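Local coordinates for uncharacterized protein (Legionella pneumophila subsp. pneumophila, PDB 5L0L) that is of unknown function but contains a HIT-related domain, here a fragment of a probable membrane protein, that binds a sulfate ion in the crystal, at residues A66-N80 with I118-H130. Numbering follows the deposited sequence.
Sequences AFNRPYTVSEQRGLN and IGSEEEPSMLHLH. With SO4 (sulfate ion), chain C.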
loop_
_atom_site.group_PDB
_atom_site.type_symbol
_atom_site.label_atom_id
_atom_site.label_comp_id
_atom_site.label_asym_id
_atom_site.label_seq_id
_atom_site.Cartn_x
_atom_site.Cartn_y
_atom_site.Cartn_z
ATOM N N ALA A 66 -7.433 20.007 -1.801
ATOM C CA ALA A 66 -6.684 18.736 -1.856
ATOM C C ALA A 66 -7.247 17.701 -2.843
ATOM O O ALA A 66 -6.853 16.504 -2.770
ATOM C CB ALA A 66 -6.595 18.142 -0.461
ATOM N N PHE A 67 -8.130 18.123 -3.755
ATOM C CA PHE A 67 -8.630 17.278 -4.834
ATOM C C PHE A 67 -7.885 17.532 -6.118
ATOM O O PHE A 67 -7.413 18.653 -6.375
ATOM C CB PHE A 67 -10.109 17.528 -5.149
ATOM C CG PHE A 67 -11.074 17.234 -4.033
ATOM C CD1 PHE A 67 -10.778 16.348 -2.989
ATOM C CD2 PHE A 67 -12.346 17.827 -4.057
ATOM C CE1 PHE A 67 -11.714 16.098 -1.991
ATOM C CE2 PHE A 67 -13.273 17.582 -3.061
ATOM C CZ PHE A 67 -12.962 16.698 -2.030
ATOM N N ASN A 68 -7.770 16.495 -6.945
ATOM C CA ASN A 68 -7.355 16.652 -8.347
ATOM C C ASN A 68 -6.056 17.435 -8.539
ATOM O O ASN A 68 -5.998 18.412 -9.299
ATOM C CB ASN A 68 -8.517 17.283 -9.155
ATOM C CG ASN A 68 -9.803 16.462 -9.074
ATOM O OD1 ASN A 68 -9.787 15.263 -8.782
ATOM N ND2 ASN A 68 -10.919 17.094 -9.333
ATOM N N ARG A 69 -5.005 16.992 -7.868
ATOM C CA ARG A 69 -3.725 17.646 -7.996
ATOM C C ARG A 69 -2.618 16.690 -7.596
ATOM O O ARG A 69 -2.895 15.685 -6.897
ATOM C CB ARG A 69 -3.680 18.914 -7.144
ATOM C CG ARG A 69 -3.825 18.725 -5.638
ATOM C CD ARG A 69 -3.300 19.964 -4.909
ATOM N NE ARG A 69 -3.487 19.950 -3.455
ATOM C CZ ARG A 69 -2.667 19.370 -2.575
ATOM N NH1 ARG A 69 -1.582 18.684 -2.981
ATOM N NH2 ARG A 69 -2.915 19.495 -1.267
ATOM N N PRO A 70 -1.379 17.008 -7.985
ATOM C CA PRO A 70 -0.273 16.279 -7.407
ATOM C C PRO A 70 -0.201 16.453 -5.896
ATOM O O PRO A 70 -0.529 17.543 -5.353
ATOM C CB PRO A 70 0.979 16.945 -8.052
ATOM C CG PRO A 70 0.473 17.563 -9.319
ATOM C CD PRO A 70 -0.912 18.030 -8.966
ATOM N N TYR A 71 0.283 15.408 -5.241
ATOM C CA TYR A 71 0.495 15.428 -3.805
ATOM C C TYR A 71 1.987 15.529 -3.548
ATOM O O TYR A 71 2.804 14.933 -4.247
ATOM C CB TYR A 71 -0.162 14.191 -3.102
ATOM C CG TYR A 71 -1.644 14.228 -3.319
ATOM C CD1 TYR A 71 -2.430 15.181 -2.681
ATOM C CD2 TYR A 71 -2.253 13.381 -4.228
ATOM C CE1 TYR A 71 -3.782 15.284 -2.943
ATOM C CE2 TYR A 71 -3.591 13.458 -4.481
ATOM C CZ TYR A 71 -4.350 14.425 -3.866
ATOM O OH TYR A 71 -5.687 14.501 -4.157
ATOM N N THR A 72 2.313 16.268 -2.506
ATOM C CA THR A 72 3.696 16.473 -2.114
ATOM C C THR A 72 4.191 15.255 -1.377
ATOM O O THR A 72 3.400 14.456 -0.869
ATOM C CB THR A 72 3.854 17.706 -1.202
ATOM O OG1 THR A 72 3.286 17.460 0.087
ATOM C CG2 THR A 72 3.186 18.928 -1.823
ATOM N N VAL A 73 5.509 15.145 -1.288
ATOM C CA VAL A 73 6.101 14.071 -0.511
ATOM C C VAL A 73 5.656 14.107 0.965
ATOM O O VAL A 73 5.434 13.044 1.550
ATOM C CB VAL A 73 7.632 14.010 -0.656
ATOM C CG1 VAL A 73 8.326 15.210 -0.018
ATOM C CG2 VAL A 73 8.162 12.723 -0.064
ATOM N N SER A 74 5.499 15.295 1.564
ATOM C CA SER A 74 5.009 15.348 2.957
ATOM C C SER A 74 3.590 14.782 3.101
ATOM O O SER A 74 3.291 14.120 4.097
ATOM C CB SER A 74 4.968 16.758 3.504
ATOM O OG SER A 74 6.223 17.363 3.289
ATOM N N GLU A 75 2.738 15.093 2.136
ATOM C CA GLU A 75 1.358 14.601 2.141
ATOM C C GLU A 75 1.327 13.083 2.026
ATOM O O GLU A 75 0.619 12.408 2.785
ATOM C CB GLU A 75 0.532 15.291 1.025
ATOM C CG GLU A 75 0.285 16.778 1.311
ATOM C CD GLU A 75 -0.246 17.603 0.148
ATOM O OE1 GLU A 75 -0.080 17.221 -1.035
ATOM O OE2 GLU A 75 -0.854 18.650 0.431
ATOM N N GLN A 76 2.095 12.549 1.081
ATOM C CA GLN A 76 2.208 11.099 0.922
ATOM C C GLN A 76 2.812 10.430 2.155
ATOM O O GLN A 76 2.360 9.358 2.618
ATOM C CB GLN A 76 3.026 10.770 -0.339
ATOM C CG GLN A 76 3.258 9.269 -0.552
ATOM C CD GLN A 76 1.993 8.562 -1.030
ATOM O OE1 GLN A 76 1.282 7.853 -0.250
ATOM N NE2 GLN A 76 1.670 8.771 -2.263
ATOM N N ARG A 77 3.862 11.049 2.689
ATOM C CA ARG A 77 4.517 10.500 3.849
ATOM C C ARG A 77 3.562 10.414 5.049
ATOM O O ARG A 77 3.579 9.434 5.791
ATOM C CB ARG A 77 5.743 11.328 4.224
ATOM C CG ARG A 77 6.636 10.562 5.161
ATOM C CD ARG A 77 7.688 11.438 5.769
ATOM N NE ARG A 77 8.596 10.593 6.533
ATOM C CZ ARG A 77 9.557 11.061 7.304
ATOM N NH1 ARG A 77 10.352 10.202 7.946
ATOM N NH2 ARG A 77 9.726 12.364 7.420
ATOM N N GLY A 78 2.766 11.457 5.236
ATOM C CA GLY A 78 1.792 11.498 6.330
ATOM C C GLY A 78 0.728 10.406 6.172
ATOM O O GLY A 78 0.378 9.770 7.145
ATOM N N LEU A 79 0.233 10.209 4.954
ATOM C CA LEU A 79 -0.723 9.106 4.668
ATOM C C LEU A 79 -0.111 7.788 5.099
ATOM O O LEU A 79 -0.740 6.976 5.778
ATOM C CB LEU A 79 -1.086 9.062 3.183
ATOM C CG LEU A 79 -2.237 8.110 2.839
ATOM C CD1 LEU A 79 -3.557 8.720 3.244
ATOM C CD2 LEU A 79 -2.298 7.757 1.376
ATOM N N ASN A 80 1.121 7.563 4.678
ATOM C CA ASN A 80 1.815 6.322 4.981
ATOM C C ASN A 80 2.127 6.143 6.461
ATOM O O ASN A 80 2.158 5.024 6.942
ATOM C CB ASN A 80 3.079 6.210 4.122
ATOM C CG ASN A 80 2.757 5.937 2.661
ATOM O OD1 ASN A 80 1.603 5.977 2.242
ATOM N ND2 ASN A 80 3.758 5.596 1.888
ATOM N N ILE A 118 -7.029 12.587 -14.266
ATOM C CA ILE A 118 -7.076 12.369 -12.806
ATOM C C ILE A 118 -8.235 13.197 -12.286
ATOM O O ILE A 118 -8.203 14.443 -12.352
ATOM C CB ILE A 118 -5.790 12.858 -12.123
ATOM C CG1 ILE A 118 -4.544 12.219 -12.751
ATOM C CG2 ILE A 118 -5.830 12.615 -10.599
ATOM C CD1 ILE A 118 -4.544 10.729 -12.728
ATOM N N GLY A 119 -9.255 12.510 -11.781
ATOM C CA GLY A 119 -10.471 13.115 -11.301
ATOM C C GLY A 119 -11.615 12.845 -12.243
ATOM O O GLY A 119 -11.413 12.721 -13.447
ATOM N N SER A 120 -12.814 12.726 -11.684
ATOM C CA SER A 120 -14.048 12.604 -12.464
ATOM C C SER A 120 -15.131 13.467 -11.822
ATOM O O SER A 120 -15.009 13.886 -10.673
ATOM C CB SER A 120 -14.548 11.151 -12.543
ATOM O OG SER A 120 -15.044 10.689 -11.290
ATOM N N GLU A 121 -16.198 13.682 -12.585
ATOM C CA GLU A 121 -17.361 14.469 -12.158
ATOM C C GLU A 121 -18.012 13.818 -10.930
ATOM O O GLU A 121 -18.410 14.517 -9.998
ATOM C CB GLU A 121 -18.409 14.566 -13.285
ATOM C CG GLU A 121 -17.928 15.039 -14.664
ATOM C CD GLU A 121 -17.976 16.548 -14.849
ATOM O OE1 GLU A 121 -19.076 17.101 -15.094
ATOM O OE2 GLU A 121 -16.899 17.181 -14.785
ATOM N N GLU A 122 -18.077 12.478 -10.929
ATOM C CA GLU A 122 -18.707 11.700 -9.835
ATOM C C GLU A 122 -17.817 11.541 -8.609
ATOM O O GLU A 122 -18.312 11.398 -7.497
ATOM C CB GLU A 122 -19.094 10.287 -10.301
ATOM C CG GLU A 122 -19.896 10.218 -11.597
ATOM C CD GLU A 122 -19.042 9.830 -12.797
ATOM O OE1 GLU A 122 -19.081 8.627 -13.167
ATOM O OE2 GLU A 122 -18.326 10.708 -13.357
ATOM N N GLU A 123 -16.501 11.552 -8.812
ATOM C CA GLU A 123 -15.575 11.260 -7.733
ATOM C C GLU A 123 -14.274 12.073 -7.894
ATOM O O GLU A 123 -13.534 11.874 -8.870
ATOM C CB GLU A 123 -15.306 9.743 -7.753
ATOM C CG GLU A 123 -14.339 9.237 -6.696
ATOM C CD GLU A 123 -14.307 7.717 -6.600
ATOM O OE1 GLU A 123 -15.237 7.035 -7.112
ATOM O OE2 GLU A 123 -13.346 7.196 -6.007
ATOM N N PRO A 124 -13.982 12.978 -6.950
ATOM C CA PRO A 124 -12.680 13.650 -7.046
ATOM C C PRO A 124 -11.560 12.646 -6.788
ATOM O O PRO A 124 -11.784 11.635 -6.099
ATOM C CB PRO A 124 -12.722 14.687 -5.934
ATOM C CG PRO A 124 -13.735 14.181 -4.962
ATOM C CD PRO A 124 -14.756 13.438 -5.783
ATOM N N SER A 125 -10.386 12.909 -7.357
ATOM C CA SER A 125 -9.187 12.214 -6.967
ATOM C C SER A 125 -8.717 12.807 -5.634
ATOM O O SER A 125 -8.512 14.026 -5.520
ATOM C CB SER A 125 -8.114 12.328 -8.046
ATOM O OG SER A 125 -6.863 11.830 -7.599
HETATM N N MSE A 126 -8.598 11.936 -4.629
HETATM C CA MSE A 126 -8.134 12.294 -3.293
HETATM C C MSE A 126 -6.951 11.437 -2.968
HETATM O O MSE A 126 -6.844 10.295 -3.464
HETATM C CB MSE A 126 -9.218 11.978 -2.268
HETATM C CG MSE A 126 -10.495 12.742 -2.495
HETATM SE SE MSE A 126 -11.818 11.985 -1.210
HETATM C CE MSE A 126 -12.727 10.878 -2.516
ATOM N N LEU A 127 -6.037 11.929 -2.149
ATOM C CA LEU A 127 -4.926 11.085 -1.674
ATOM C C LEU A 127 -5.498 10.147 -0.600
ATOM O O LEU A 127 -5.973 10.592 0.423
ATOM C CB LEU A 127 -3.802 11.920 -1.096
ATOM C CG LEU A 127 -2.605 11.182 -0.490
ATOM C CD1 LEU A 127 -1.886 10.347 -1.523
ATOM C CD2 LEU A 127 -1.679 12.184 0.185
ATOM N N HIS A 128 -5.508 8.855 -0.887
ATOM C CA HIS A 128 -6.167 7.902 0.026
ATOM C C HIS A 128 -5.693 6.510 -0.246
ATOM O O HIS A 128 -5.235 6.217 -1.351
ATOM C CB HIS A 128 -7.709 7.989 -0.068
ATOM C CG HIS A 128 -8.294 7.384 -1.312
ATOM N ND1 HIS A 128 -8.096 7.914 -2.573
ATOM C CD2 HIS A 128 -9.029 6.260 -1.492
ATOM C CE1 HIS A 128 -8.733 7.177 -3.467
ATOM N NE2 HIS A 128 -9.304 6.159 -2.835
ATOM N N LEU A 129 -5.819 5.635 0.751
ATOM C CA LEU A 129 -5.519 4.242 0.553
ATOM C C LEU A 129 -6.494 3.372 1.332
ATOM O O LEU A 129 -7.224 3.855 2.195
ATOM C CB LEU A 129 -4.074 3.899 0.887
ATOM C CG LEU A 129 -3.504 4.054 2.291
ATOM C CD1 LEU A 129 -3.942 2.938 3.226
ATOM C CD2 LEU A 129 -1.983 4.091 2.219
ATOM N N HIS A 130 -6.487 2.100 0.972
ATOM C CA HIS A 130 -7.400 1.082 1.516
ATOM C C HIS A 130 -6.572 0.141 2.360
ATOM O O HIS A 130 -5.458 -0.195 1.995
ATOM C CB HIS A 130 -8.019 0.267 0.383
ATOM C CG HIS A 130 -8.749 1.098 -0.606
ATOM N ND1 HIS A 130 -10.037 1.520 -0.394
ATOM C CD2 HIS A 130 -8.343 1.660 -1.771
ATOM C CE1 HIS A 130 -10.402 2.306 -1.398
ATOM N NE2 HIS A 130 -9.407 2.365 -2.270
HETATM S S SO4 C . -10.016 3.560 -5.440
HETATM O O1 SO4 C . -10.824 4.386 -4.495
HETATM O O2 SO4 C . -10.218 4.251 -6.708
HETATM O O3 SO4 C . -8.707 3.646 -4.803
HETATM O O4 SO4 C . -10.795 2.324 -5.280
HETATM O O HOH W 1 -6.851 14.380 -0.842
HETATM O O HOH W 2 -5.475 14.138 -6.976
#
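Leu127 drives its side chain between Tyr71 and the first turns of helix 73-92, just before the His-x-His run of strand 128-134 that recalls the histidine motif of HIT-like proteins. Its CB sits squarely over the Tyr71 ring, 3.5 Å from the centroid and only 3° off the normal: a CH-pi contact. From there CG lies anti to the backbone N (chi1 177°), and the branch moves on past the ring to the helix. CG and CD1 both meet Leu79 CD2, CD1 at 3.9 Å, and CD1 also touches Gln76 NE2, whose amide is tied by its OE1 to Gln101. The other methyl, CD2, packs against the helix backbone 3.5 Å from Glu75 O. Two residues on, inside the strand, Leu129 CD2 extends this apolar layer by meeting the same Leu79 methyl.

Beyond the hydroxyl end of Tyr71 the contact turns polar. Asn68 clasps Ser125 twice: its backbone N donates to Ser125 O at 2.9 Å, while its OD1 accepts from Ser125 N at 2.8 Å (154° at the hydrogen). The other end of that amide, ND2, bonds Tyr10. Tyr71 OH donates to Ala66 O at 2.7 Å, and a water joins that carbonyl to Leu127 N. A second water bridges Tyr71 OH, Arg69 N and Ser125 OG. Beside this, Pro124 CB covers one face of Phe67, 3.8 Å from the ring centroid, and CG of Met126, present as selenomethionine, lies against Phe67 CE1.

His128 points off the other side of the strand. The sulfate there, probably from the crystallisation liquor, is also held by His130 NE2, Gly103 N and Asn105 N. His128 ND1 donates to Met126 O in the ring plane, which fixes the ring's turn and leaves NE2 to bond sulfate O1 at 2.9 Å.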